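PDB 4NQ0: HAT1-interacting factor 1 from Saccharomyces cerevisiae, which acts as a homodimeric nuclear chaperone for histones H3 and H4 within the HAT-B complex, contributing to chromatin assembly and telomere silencing. Local coordinates for residues F305-M316 with Q326-Q334. Sequence-based numbering, arbitrary orientation.
Sequences FKHAKALLEKHM and QQARLAQIQ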
# COMPACT_ATOMS: atom_id res chain seq x y z
N PHE A 305 -11.61 14.17 9.49
CA PHE A 305 -12.74 14.11 8.57
C PHE A 305 -12.98 15.47 7.89
O PHE A 305 -13.19 15.53 6.68
CB PHE A 305 -14.03 13.68 9.27
CG PHE A 305 -14.01 12.28 9.82
CD1 PHE A 305 -13.26 11.29 9.23
CD2 PHE A 305 -14.80 11.95 10.91
CE1 PHE A 305 -13.25 10.02 9.73
CE2 PHE A 305 -14.80 10.68 11.42
CZ PHE A 305 -14.03 9.70 10.83
N LYS A 306 -12.95 16.55 8.66
CA LYS A 306 -13.22 17.87 8.11
C LYS A 306 -12.12 18.32 7.16
O LYS A 306 -12.37 19.00 6.18
CB LYS A 306 -13.39 18.89 9.23
CG LYS A 306 -14.72 18.76 9.94
CD LYS A 306 -14.74 19.56 11.24
CE LYS A 306 -16.09 19.47 11.92
NZ LYS A 306 -16.02 20.00 13.31
N HIS A 307 -10.89 17.94 7.48
CA HIS A 307 -9.77 18.18 6.59
C HIS A 307 -10.00 17.50 5.23
O HIS A 307 -9.79 18.09 4.18
CB HIS A 307 -8.48 17.68 7.23
CG HIS A 307 -7.35 17.50 6.27
ND1 HIS A 307 -6.55 18.55 5.87
CD2 HIS A 307 -6.90 16.40 5.62
CE1 HIS A 307 -5.65 18.10 5.01
NE2 HIS A 307 -5.84 16.80 4.85
N ALA A 308 -10.44 16.24 5.26
CA ALA A 308 -10.62 15.46 4.05
C ALA A 308 -11.82 15.99 3.26
O ALA A 308 -11.76 16.10 2.04
CB ALA A 308 -10.80 13.97 4.40
N LYS A 309 -12.90 16.33 3.96
CA LYS A 309 -14.07 16.97 3.35
C LYS A 309 -13.70 18.25 2.57
O LYS A 309 -14.10 18.41 1.43
CB LYS A 309 -15.12 17.28 4.41
CG LYS A 309 -16.33 18.06 3.92
CD LYS A 309 -17.33 18.26 5.06
CE LYS A 309 -18.48 19.16 4.63
NZ LYS A 309 -19.47 19.34 5.71
N ALA A 310 -12.92 19.12 3.19
CA ALA A 310 -12.49 20.36 2.55
C ALA A 310 -11.69 20.08 1.30
O ALA A 310 -11.88 20.72 0.28
CB ALA A 310 -11.67 21.21 3.52
N LEU A 311 -10.78 19.12 1.41
CA LEU A 311 -9.94 18.74 0.29
C LEU A 311 -10.76 18.23 -0.90
O LEU A 311 -10.52 18.63 -2.04
CB LEU A 311 -8.94 17.69 0.72
CG LEU A 311 -7.94 17.31 -0.36
CD1 LEU A 311 -7.13 18.55 -0.79
CD2 LEU A 311 -7.04 16.20 0.13
N LEU A 312 -11.71 17.33 -0.62
CA LEU A 312 -12.55 16.74 -1.66
C LEU A 312 -13.52 17.76 -2.24
O LEU A 312 -13.78 17.74 -3.45
CB LEU A 312 -13.34 15.53 -1.14
CG LEU A 312 -12.65 14.18 -1.34
CD1 LEU A 312 -13.02 13.21 -0.21
CD2 LEU A 312 -13.01 13.59 -2.69
N GLU A 313 -14.05 18.64 -1.39
CA GLU A 313 -14.90 19.72 -1.86
C GLU A 313 -14.12 20.57 -2.86
O GLU A 313 -14.63 20.87 -3.93
CB GLU A 313 -15.42 20.57 -0.70
CG GLU A 313 -16.59 19.93 0.04
CD GLU A 313 -17.03 20.71 1.28
OE1 GLU A 313 -16.25 21.56 1.77
OE2 GLU A 313 -18.16 20.49 1.75
N LYS A 314 -12.88 20.93 -2.52
CA LYS A 314 -12.05 21.75 -3.41
C LYS A 314 -11.77 21.05 -4.73
O LYS A 314 -11.79 21.67 -5.79
CB LYS A 314 -10.73 22.09 -2.72
CG LYS A 314 -9.96 23.24 -3.38
CD LYS A 314 -8.46 23.14 -3.10
N HIS A 315 -11.50 19.75 -4.66
CA HIS A 315 -11.27 18.94 -5.85
C HIS A 315 -12.50 18.91 -6.78
O HIS A 315 -12.36 18.95 -8.01
CB HIS A 315 -10.89 17.51 -5.43
CG HIS A 315 -10.50 16.63 -6.56
ND1 HIS A 315 -9.46 16.94 -7.42
CD2 HIS A 315 -10.99 15.44 -6.98
CE1 HIS A 315 -9.34 15.99 -8.32
NE2 HIS A 315 -10.26 15.06 -8.08
N MET A 316 -13.69 18.87 -6.18
CA MET A 316 -14.94 18.81 -6.92
C MET A 316 -15.20 20.08 -7.74
O MET A 316 -15.82 20.02 -8.80
CB MET A 316 -16.11 18.54 -5.97
CG MET A 316 -16.25 17.05 -5.59
SD MET A 316 -16.47 16.01 -7.05
CE MET A 316 -17.92 16.75 -7.82
N GLN A 326 -16.05 10.69 -6.55
CA GLN A 326 -15.64 11.71 -5.59
C GLN A 326 -16.86 12.20 -4.79
O GLN A 326 -16.74 12.46 -3.59
CB GLN A 326 -14.95 12.88 -6.29
CG GLN A 326 -13.76 12.51 -7.19
CD GLN A 326 -12.61 11.86 -6.44
OE1 GLN A 326 -12.64 11.73 -5.21
NE2 GLN A 326 -11.58 11.46 -7.18
N GLN A 327 -18.01 12.31 -5.44
CA GLN A 327 -19.26 12.65 -4.75
C GLN A 327 -19.62 11.57 -3.72
O GLN A 327 -20.02 11.90 -2.61
CB GLN A 327 -20.41 12.85 -5.74
CG GLN A 327 -20.53 14.29 -6.30
CD GLN A 327 -21.42 14.39 -7.54
OE1 GLN A 327 -22.02 13.41 -7.98
NE2 GLN A 327 -21.52 15.60 -8.10
N ALA A 328 -19.49 10.31 -4.10
CA ALA A 328 -19.72 9.18 -3.19
C ALA A 328 -18.79 9.26 -1.97
O ALA A 328 -19.26 9.19 -0.84
CB ALA A 328 -19.53 7.85 -3.92
N ARG A 329 -17.50 9.46 -2.20
CA ARG A 329 -16.52 9.61 -1.11
C ARG A 329 -16.89 10.74 -0.15
O ARG A 329 -16.85 10.59 1.08
CB ARG A 329 -15.12 9.85 -1.66
CG ARG A 329 -14.48 8.64 -2.32
CD ARG A 329 -13.17 9.03 -2.98
NE ARG A 329 -12.47 7.90 -3.58
CZ ARG A 329 -11.41 7.99 -4.38
NH1 ARG A 329 -10.89 9.18 -4.70
NH2 ARG A 329 -10.86 6.89 -4.87
N LEU A 330 -17.26 11.87 -0.74
CA LEU A 330 -17.62 13.06 0.01
C LEU A 330 -18.85 12.80 0.89
O LEU A 330 -18.88 13.16 2.07
CB LEU A 330 -17.88 14.20 -0.97
CG LEU A 330 -17.93 15.64 -0.47
CD1 LEU A 330 -16.75 16.00 0.45
CD2 LEU A 330 -17.98 16.55 -1.70
N ALA A 331 -19.86 12.15 0.31
CA ALA A 331 -21.05 11.72 1.04
C ALA A 331 -20.71 10.80 2.22
O ALA A 331 -21.27 10.95 3.30
CB ALA A 331 -22.02 11.01 0.10
N GLN A 332 -19.80 9.86 2.00
CA GLN A 332 -19.36 8.96 3.06
C GLN A 332 -18.65 9.71 4.19
O GLN A 332 -18.85 9.42 5.36
CB GLN A 332 -18.43 7.88 2.51
CG GLN A 332 -17.95 6.90 3.56
CD GLN A 332 -19.09 6.05 4.11
OE1 GLN A 332 -19.47 6.18 5.28
NE2 GLN A 332 -19.64 5.19 3.27
N ILE A 333 -17.80 10.66 3.82
CA ILE A 333 -17.09 11.47 4.82
C ILE A 333 -18.08 12.23 5.68
O ILE A 333 -17.89 12.34 6.88
CB ILE A 333 -16.06 12.41 4.17
CG1 ILE A 333 -14.92 11.59 3.57
CG2 ILE A 333 -15.46 13.36 5.18
CD1 ILE A 333 -14.19 12.31 2.45
N GLN A 334 -19.17 12.72 5.08
CA GLN A 334 -20.20 13.39 5.84
C GLN A 334 -20.90 12.41 6.79
O GLN A 334 -21.22 12.77 7.93
CB GLN A 334 -21.23 14.06 4.91
CG GLN A 334 -22.21 14.97 5.65
CD GLN A 334 -21.53 16.14 6.34
OE1 GLN A 334 -20.75 16.86 5.72
NE2 GLN A 334 -21.84 16.34 7.62
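Leu330 fits as a knob among Lys309, Leu312, Glu313 and Met316, its CD1 lying 3.8 Å from Leu312 CB and 3.7 Å from Lys309 O. With CG anti to the backbone N, its branch reaches the partner helix although the CA-CB bond does not aim there. Leu312 is the reciprocal knob among Gln326, Arg329, Leu330 and Ile333, with CD2 3.2 Å from Gln326 OE1, which also accepts a weak hydrogen bond from Arg329 NH1. Ile333 completes the interlock among Phe305, Ala308, Lys309 and Leu312; its CG2 approaches Phe305 O to 3.5 Å. Ile280 of helix 273-290 packs against Leu312 and Gln326. The Gln326 amide meets the His315 ring obliquely, planes 85° apart, and Met316 SD lies 3.6 Å from Gln326 CB, its methyl turned to exposed Gln327.

The looser flank is polar. Lys309, extended throughout, passes its methylenes by Leu330 before NZ donates to Gln334 OE1 at 2.8 Å, in the carbonyl plane, on a lone pair (C=O...N 144°). Exposed Glu313 adds just its CG, 4.0 Å from Leu330 CD1.

The axes of segments 305-316 and 326-334 approach to 9.7 Å, directions 155° apart: an antiparallel helical hairpin joining the predicted third TPR to the C-terminal helix.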